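PDB 6NJV: Xcc_ctr_pt from Xanthomonas campestris pv. campestris, which binds magnesium through the Toprim domain of its C-terminal region and, as an OLD-family protein, is probably a metal-dependent nuclease acting on DNA. Local coordinates for residues 27-32 and 53-58; 47-52 and 216-221. All coordinates share one frame; numbering follows the deposited sequence.

Contact 1. Residues 27-32 and 53-58; sequences EGDAER and VCSVGG. With MG (magnesium ion), chain E.
The carbonyl oxygen of Glu27 accepts a hydrogen bond from Gly58 N across the contact (2.9 Å, N-H...O angle 159°). Alongside, Gly58 O lies 3.3 Å from Glu27 CA in a CA-H...O contact and also touches CB and CG, so the glycine loop borders the stem of the metal ligand. That stem runs extended beyond CG and carries OE2 to the magnesium ion at 2.2 Å; two waters and Asp82 OD2 bind the same ion. Such a glutamate just after the first strand, joined by the aspartates Asp82 and Asp84 at the end of strand 77-82, is the Toprim metal site. Gly57 and Gly58, both at positive phi, shape the turn that brings Gly58 N to Glu27 O. Ser55 OG packs directly on Gly28 CA at 3.7 Å, and Val53 CG1 rests on Arg32 CA. Bonds within 27-32 position these partners: Glu31 OE1 accepts from Gly28 N at 3.1 Å, from above its carboxylate plane. Arg32 grips Asp29 OD1 side-on through NE and NH2 (2.8 Å for NH2), both from one face of the carboxylate, and the edge of its guanidinium group lies near Ser55 CB. Cys54, and Val56 just beyond the strand, make backbone bonds to strand 22-26; helix 29-41 starts beside strand 51-55, with helix 134-154 touching Ala30 and Glu31.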
ATOM      1  N   GLU A  27      -2.762  -1.118   5.008  1.00 46.74           N
ATOM      2  CA  GLU A  27      -2.331  -1.698   6.279  1.00 49.25           C
ATOM      3  C   GLU A  27      -2.018  -0.633   7.327  1.00 50.17           C
ATOM      4  O   GLU A  27      -2.434  -0.759   8.483  1.00 54.09           O
ATOM      5  CB  GLU A  27      -1.102  -2.578   6.058  1.00 48.05           C
ATOM      6  CG  GLU A  27      -1.426  -3.995   5.644  1.00 50.79           C
ATOM      7  CD  GLU A  27      -0.184  -4.829   5.458  1.00 55.47           C
ATOM      8  OE1 GLU A  27      -0.235  -5.839   4.723  1.00 57.47           O
ATOM      9  OE2 GLU A  27       0.855  -4.458   6.043  1.00 61.47           O
ATOM     10  N   GLY A  28      -1.277   0.410   6.956  1.00 48.19           N
ATOM     11  CA  GLY A  28      -0.939   1.431   7.930  1.00 46.77           C
ATOM     12  C   GLY A  28      -0.848   2.833   7.368  1.00 54.39           C
ATOM     13  O   GLY A  28      -1.328   3.109   6.259  1.00 47.39           O
ATOM     14  N   ASP A  29      -0.197   3.723   8.129  1.00 48.87           N
ATOM     15  CA  ASP A  29      -0.222   5.156   7.842  1.00 50.94           C
ATOM     16  C   ASP A  29       0.710   5.554   6.710  1.00 49.44           C
ATOM     17  O   ASP A  29       0.527   6.613   6.107  1.00 51.01           O
ATOM     18  CB  ASP A  29       0.169   5.949   9.089  1.00 57.14           C
ATOM     19  CG  ASP A  29      -0.999   6.195  10.004  1.00 58.15           C
ATOM     20  OD1 ASP A  29      -2.154   6.036   9.543  1.00 53.67           O
ATOM     21  OD2 ASP A  29      -0.754   6.538  11.183  1.00 62.68           O
ATOM     22  N   ALA A  30       1.744   4.765   6.448  1.00 49.26           N
ATOM     23  CA  ALA A  30       2.619   5.063   5.332  1.00 47.96           C
ATOM     24  C   ALA A  30       1.840   5.016   4.013  1.00 51.21           C
ATOM     25  O   ALA A  30       1.884   5.960   3.222  1.00 48.95           O
ATOM     26  CB  ALA A  30       3.795   4.089   5.333  1.00 44.60           C
ATOM     27  N   GLU A  31       1.068   3.951   3.791  1.00 51.78           N
ATOM     28  CA  GLU A  31       0.257   3.863   2.576  1.00 46.65           C
ATOM     29  C   GLU A  31      -0.873   4.876   2.575  1.00 50.56           C
ATOM     30  O   GLU A  31      -1.239   5.382   1.510  1.00 48.92           O
ATOM     31  CB  GLU A  31      -0.318   2.465   2.418  1.00 43.97           C
ATOM     32  CG  GLU A  31       0.735   1.336   2.444  1.00 52.16           C
ATOM     33  CD  GLU A  31       1.137   0.895   3.878  1.00 53.68           C
ATOM     34  OE1 GLU A  31       0.645   1.506   4.856  1.00 52.55           O
ATOM     35  OE2 GLU A  31       1.952  -0.055   4.014  1.00 52.33           O
ATOM     36  N   ARG A  32      -1.437   5.188   3.745  1.00 44.52           N
ATOM     37  CA  ARG A  32      -2.510   6.175   3.812  1.00 46.94           C
ATOM     38  C   ARG A  32      -2.109   7.530   3.227  1.00 49.86           C
ATOM     39  O   ARG A  32      -2.983   8.284   2.785  1.00 51.35           O
ATOM     40  CB  ARG A  32      -2.981   6.348   5.262  1.00 52.96           C
ATOM     41  CG  ARG A  32      -4.161   7.298   5.414  1.00 55.66           C
ATOM     42  CD  ARG A  32      -5.048   6.919   6.581  1.00 62.70           C
ATOM     43  NE  ARG A  32      -4.363   7.126   7.853  1.00 59.75           N
ATOM     44  CZ  ARG A  32      -4.305   8.292   8.495  1.00 67.38           C
ATOM     45  NH1 ARG A  32      -4.896   9.367   7.987  1.00 68.10           N
ATOM     46  NH2 ARG A  32      -3.651   8.383   9.647  1.00 61.51           N
ATOM     47  N   VAL A  53      -9.043   6.421   1.278  1.00 44.85           N
ATOM     48  CA  VAL A  53      -8.005   5.511   1.747  1.00 46.79           C
ATOM     49  C   VAL A  53      -8.256   5.271   3.231  1.00 47.94           C
ATOM     50  O   VAL A  53      -8.249   6.212   4.029  1.00 47.99           O
ATOM     51  CB  VAL A  53      -6.599   6.089   1.522  1.00 45.00           C
ATOM     52  CG1 VAL A  53      -5.562   5.054   1.883  1.00 43.25           C
ATOM     53  CG2 VAL A  53      -6.416   6.541   0.074  1.00 43.07           C
ATOM     54  N   CYS A  54      -8.477   4.017   3.602  1.00 48.22           N
ATOM     55  CA  CYS A  54      -8.790   3.654   4.974  1.00 46.98           C
ATOM     56  C   CYS A  54      -7.735   2.677   5.482  1.00 45.07           C
ATOM     57  O   CYS A  54      -7.615   1.562   4.967  1.00 46.06           O
ATOM     58  CB  CYS A  54     -10.189   3.043   5.050  1.00 51.52           C
ATOM     59  SG  CYS A  54     -10.482   2.223   6.627  1.00 65.83           S
ATOM     60  N   SER A  55      -6.950   3.100   6.461  1.00 42.15           N
ATOM     61  CA  SER A  55      -5.975   2.203   7.066  1.00 44.87           C
ATOM     62  C   SER A  55      -6.680   1.263   8.046  1.00 50.69           C
ATOM     63  O   SER A  55      -7.487   1.707   8.872  1.00 48.75           O
ATOM     64  CB  SER A  55      -4.880   3.011   7.757  1.00 49.23           C
ATOM     65  OG  SER A  55      -4.364   2.345   8.889  1.00 54.54           O
ATOM     66  N   VAL A  56      -6.423  -0.048   7.918  1.00 49.38           N
ATOM     67  CA  VAL A  56      -7.034  -1.025   8.815  1.00 51.16           C
ATOM     68  C   VAL A  56      -6.192  -1.270  10.064  1.00 48.46           C
ATOM     69  O   VAL A  56      -6.626  -2.013  10.950  1.00 51.66           O
ATOM     70  CB  VAL A  56      -7.332  -2.372   8.102  1.00 49.04           C
ATOM     71  CG1 VAL A  56      -8.169  -2.148   6.832  1.00 43.90           C
ATOM     72  CG2 VAL A  56      -6.058  -3.166   7.800  1.00 45.40           C
ATOM     73  N   GLY A  57      -5.006  -0.667  10.158  1.00 50.92           N
ATOM     74  CA  GLY A  57      -4.183  -0.707  11.352  1.00 53.08           C
ATOM     75  C   GLY A  57      -3.603  -2.079  11.620  1.00 53.15           C
ATOM     76  O   GLY A  57      -3.669  -2.582  12.742  1.00 51.88           O
ATOM     77  N   GLY A  58      -3.038  -2.704  10.597  1.00 52.86           N
ATOM     78  CA  GLY A  58      -2.607  -4.078  10.731  1.00 48.87           C
ATOM     79  C   GLY A  58      -2.857  -4.849   9.455  1.00 51.12           C
ATOM     80  O   GLY A  58      -2.831  -4.259   8.372  1.00 53.50           O
TER
HETATM   81 MG    MG E 704       2.278  -6.177   6.058  1.00 63.02          MG
HETATM   82  O   HOH W   1       3.267  -4.362   6.722  1.00 63.48           O
HETATM   83  O   HOH W   2       4.460  -6.218   6.311  1.00 65.56           O

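Contact 2. Residues 47-52 and 216-221; sequences DMLGIT and HIRDAI
Ile51 and Ile221 make the closest apolar contact between the strand start and the C-terminal helix, Ile51 CD1 lying 3.9 Å from Ile221 CG1. The same methyl meets Ile217 CG1 at 4.1 Å, so the tip of one strand side chain touches two helix residues one turn apart. The Ile51 side chain runs antiparallel alongside those of both helix residues. Its CG1 branch lies opposite the carbonyl carbon (chi1 -72°), which carries CD1 toward the helix; CG1 itself also approaches Ile217 CG1. Ile217 holds its own CG1 branch anti to the backbone N (chi1 -167°), which puts CG1 against both CG1 and CD1 of Ile51. All three isoleucines are buried, and Ile51 and Ile217 both also touch Ile24 of the neighbouring strand. Helix 208-225 thus covers part of one face of the parallel sheet of this Toprim domain, with Ile217 reaching Val78 of strand 77-82 and Pro76 just before it. A second group of contacts comes from the end of helix 46-49. Leu49 CD1 touches the aliphatic stem of Arg218, 4.3 Å from CG, and both residues lean on Ile44; Leu49 O faces Ile221 CG2 at 4.1 Å. No hydrogen bond crosses between the segments, so the contact rests on van der Waals packing. Backbone bonds hold each side in shape. Gly50, at positive phi, ends the short helix in a Schellman motif, its N bonded to Asp47 O at 3.0 Å, and turns the chain from Leu49 into the strand. On the helix, the i to i+4 bond from Ile221 N to Ile217 O joins the two residues that Ile51 touches. Thr52 OG1, beyond the apolar patch, is hydrogen-bonded to Ser20 OG.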
ATOM      1  N   ASP A  47      -9.929  12.205  -4.131  1.00 47.16           N
ATOM      2  CA  ASP A  47     -10.957  13.025  -3.488  1.00 49.26           C
ATOM      3  C   ASP A  47     -12.040  13.442  -4.475  1.00 50.57           C
ATOM      4  O   ASP A  47     -13.235  13.344  -4.171  1.00 46.28           O
ATOM      5  CB  ASP A  47     -10.330  14.254  -2.827  1.00 53.52           C
ATOM      6  CG  ASP A  47      -9.387  13.881  -1.685  1.00 64.24           C
ATOM      7  OD1 ASP A  47      -9.461  12.729  -1.182  1.00 58.96           O
ATOM      8  OD2 ASP A  47      -8.573  14.743  -1.276  1.00 76.01           O
ATOM      9  N   MET A  48     -11.647  13.887  -5.677  1.00 52.89           N
ATOM     10  CA  MET A  48     -12.643  14.245  -6.688  1.00 47.33           C
ATOM     11  C   MET A  48     -13.527  13.056  -7.046  1.00 45.46           C
ATOM     12  O   MET A  48     -14.730  13.211  -7.283  1.00 49.38           O
ATOM     13  CB  MET A  48     -11.944  14.801  -7.934  1.00 49.64           C
ATOM     14  CG  MET A  48     -11.107  16.044  -7.675  1.00 45.44           C
ATOM     15  SD  MET A  48     -12.214  17.354  -7.210  1.00 53.62           S
ATOM     16  CE  MET A  48     -12.827  17.885  -8.817  1.00 46.05           C
ATOM     17  N   LEU A  49     -12.952  11.866  -7.101  1.00 44.23           N
ATOM     18  CA  LEU A  49     -13.717  10.661  -7.389  1.00 48.43           C
ATOM     19  C   LEU A  49     -14.548  10.165  -6.209  1.00 48.19           C
ATOM     20  O   LEU A  49     -15.345   9.237  -6.381  1.00 49.32           O
ATOM     21  CB  LEU A  49     -12.763   9.546  -7.825  1.00 49.58           C
ATOM     22  CG  LEU A  49     -12.155   9.664  -9.218  1.00 50.50           C
ATOM     23  CD1 LEU A  49     -11.083   8.593  -9.469  1.00 44.01           C
ATOM     24  CD2 LEU A  49     -13.272   9.556 -10.225  1.00 46.15           C
ATOM     25  N   GLY A  50     -14.358  10.712  -5.017  1.00 48.83           N
ATOM     26  CA  GLY A  50     -15.063  10.205  -3.851  1.00 46.98           C
ATOM     27  C   GLY A  50     -14.530   8.901  -3.299  1.00 46.96           C
ATOM     28  O   GLY A  50     -15.315   8.076  -2.810  1.00 49.87           O
ATOM     29  N   ILE A  51     -13.215   8.695  -3.353  1.00 45.92           N
ATOM     30  CA  ILE A  51     -12.584   7.468  -2.883  1.00 45.49           C
ATOM     31  C   ILE A  51     -11.805   7.767  -1.612  1.00 49.64           C
ATOM     32  O   ILE A  51     -11.015   8.716  -1.568  1.00 48.78           O
ATOM     33  CB  ILE A  51     -11.671   6.853  -3.952  1.00 44.58           C
ATOM     34  CG1 ILE A  51     -12.509   6.253  -5.085  1.00 43.51           C
ATOM     35  CG2 ILE A  51     -10.818   5.785  -3.345  1.00 42.08           C
ATOM     36  CD1 ILE A  51     -11.842   6.325  -6.424  1.00 43.38           C
ATOM     37  N   THR A  52     -12.025   6.952  -0.583  1.00 47.40           N
ATOM     38  CA  THR A  52     -11.299   7.044   0.673  1.00 47.58           C
ATOM     39  C   THR A  52     -10.190   6.002   0.747  1.00 44.24           C
ATOM     40  O   THR A  52     -10.382   4.844   0.358  1.00 39.21           O
ATOM     41  CB  THR A  52     -12.229   6.839   1.874  1.00 50.54           C
ATOM     42  OG1 THR A  52     -13.416   7.625   1.712  1.00 61.36           O
ATOM     43  CG2 THR A  52     -11.528   7.277   3.149  1.00 55.20           C
ATOM     44  N   HIS A 216      -7.801  -0.248 -10.589  1.00 43.31           N
ATOM     45  CA  HIS A 216      -8.962  -1.111 -10.379  1.00 42.73           C
ATOM     46  C   HIS A 216     -10.103  -0.353  -9.716  1.00 45.19           C
ATOM     47  O   HIS A 216     -11.263  -0.496 -10.124  1.00 46.94           O
ATOM     48  CB  HIS A 216      -8.574  -2.333  -9.549  1.00 44.14           C
ATOM     49  CG  HIS A 216      -9.671  -3.341  -9.403  1.00 40.85           C
ATOM     50  ND1 HIS A 216     -10.798  -3.119  -8.632  1.00 43.42           N
ATOM     51  CD2 HIS A 216      -9.806  -4.586  -9.915  1.00 39.26           C
ATOM     52  CE1 HIS A 216     -11.580  -4.185  -8.679  1.00 38.91           C
ATOM     53  NE2 HIS A 216     -11.008  -5.084  -9.464  1.00 42.65           N
ATOM     54  N   ILE A 217      -9.803   0.463  -8.697  1.00 43.71           N
ATOM     55  CA  ILE A 217     -10.873   1.223  -8.064  1.00 42.65           C
ATOM     56  C   ILE A 217     -11.348   2.325  -8.992  1.00 41.97           C
ATOM     57  O   ILE A 217     -12.539   2.648  -9.023  1.00 41.19           O
ATOM     58  CB  ILE A 217     -10.444   1.772  -6.680  1.00 40.91           C
ATOM     59  CG1 ILE A 217     -11.659   2.288  -5.905  1.00 42.72           C
ATOM     60  CG2 ILE A 217      -9.399   2.883  -6.756  1.00 33.14           C
ATOM     61  CD1 ILE A 217     -12.686   1.234  -5.619  1.00 41.42           C
ATOM     62  N   ARG A 218     -10.432   2.932  -9.758  1.00 44.91           N
ATOM     63  CA  ARG A 218     -10.864   3.963 -10.690  1.00 39.88           C
ATOM     64  C   ARG A 218     -11.800   3.375 -11.742  1.00 42.75           C
ATOM     65  O   ARG A 218     -12.840   3.964 -12.053  1.00 46.27           O
ATOM     66  CB  ARG A 218      -9.669   4.653 -11.359  1.00 43.10           C
ATOM     67  CG  ARG A 218     -10.203   5.590 -12.430  1.00 48.57           C
ATOM     68  CD  ARG A 218      -9.341   5.977 -13.619  1.00 52.93           C
ATOM     69  NE  ARG A 218      -8.279   5.134 -14.172  1.00 46.66           N
ATOM     70  CZ  ARG A 218      -8.482   3.914 -14.598  1.00 44.88           C
ATOM     71  NH1 ARG A 218      -9.701   3.435 -14.496  1.00 46.70           N
ATOM     72  NH2 ARG A 218      -7.493   3.188 -15.105  1.00 46.67           N
ATOM     73  N   ASP A 219     -11.458   2.204 -12.287  1.00 43.74           N
ATOM     74  CA  ASP A 219     -12.330   1.565 -13.273  1.00 45.77           C
ATOM     75  C   ASP A 219     -13.725   1.345 -12.712  1.00 47.36           C
ATOM     76  O   ASP A 219     -14.730   1.627 -13.374  1.00 50.77           O
ATOM     77  CB  ASP A 219     -11.744   0.232 -13.732  1.00 40.83           C
ATOM     78  CG  ASP A 219     -10.568   0.401 -14.649  1.00 43.51           C
ATOM     79  OD1 ASP A 219     -10.286   1.553 -14.989  1.00 42.24           O
ATOM     80  OD2 ASP A 219      -9.907  -0.603 -15.026  1.00 49.81           O
ATOM     81  N   ALA A 220     -13.811   0.838 -11.485  1.00 50.69           N
ATOM     82  CA  ALA A 220     -15.109   0.456 -10.951  1.00 44.63           C
ATOM     83  C   ALA A 220     -15.993   1.672 -10.734  1.00 51.11           C
ATOM     84  O   ALA A 220     -17.214   1.589 -10.911  1.00 57.82           O
ATOM     85  CB  ALA A 220     -14.918  -0.331  -9.661  1.00 48.36           C
ATOM     86  N   ILE A 221     -15.400   2.811 -10.376  1.00 47.70           N
ATOM     87  CA  ILE A 221     -16.181   4.033 -10.226  1.00 49.57           C
ATOM     88  C   ILE A 221     -16.615   4.559 -11.592  1.00 53.42           C
ATOM     89  O   ILE A 221     -17.772   4.943 -11.790  1.00 52.77           O
ATOM     90  CB  ILE A 221     -15.377   5.085  -9.443  1.00 47.87           C
ATOM     91  CG1 ILE A 221     -14.777   4.477  -8.166  1.00 50.92           C
ATOM     92  CG2 ILE A 221     -16.234   6.279  -9.099  1.00 47.14           C
ATOM     93  CD1 ILE A 221     -15.767   4.169  -7.076  1.00 50.34           C
TER

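From the N terminus the chain runs through strand 22-26 into residues 27-32, where contact 1 opens; helix 29-41 and then helix 46-49 lead to residues 47-52, whose last two residues already begin strand 51-55 and which form the first half of contact 2. The rest of the strand and the glycine turn, 53-58, close contact 1 as a short loop of twenty intervening residues. Contact 2 closes only after 163 intervening residues, at helix 208-225, so the two loops cross. Both contacts use strand 51-55, an outermost strand of the sheet within this chain, with centres about 17 Å apart: contact 1 ties its C-terminal end to the magnesium site, contact 2 its start to the C-terminal helix.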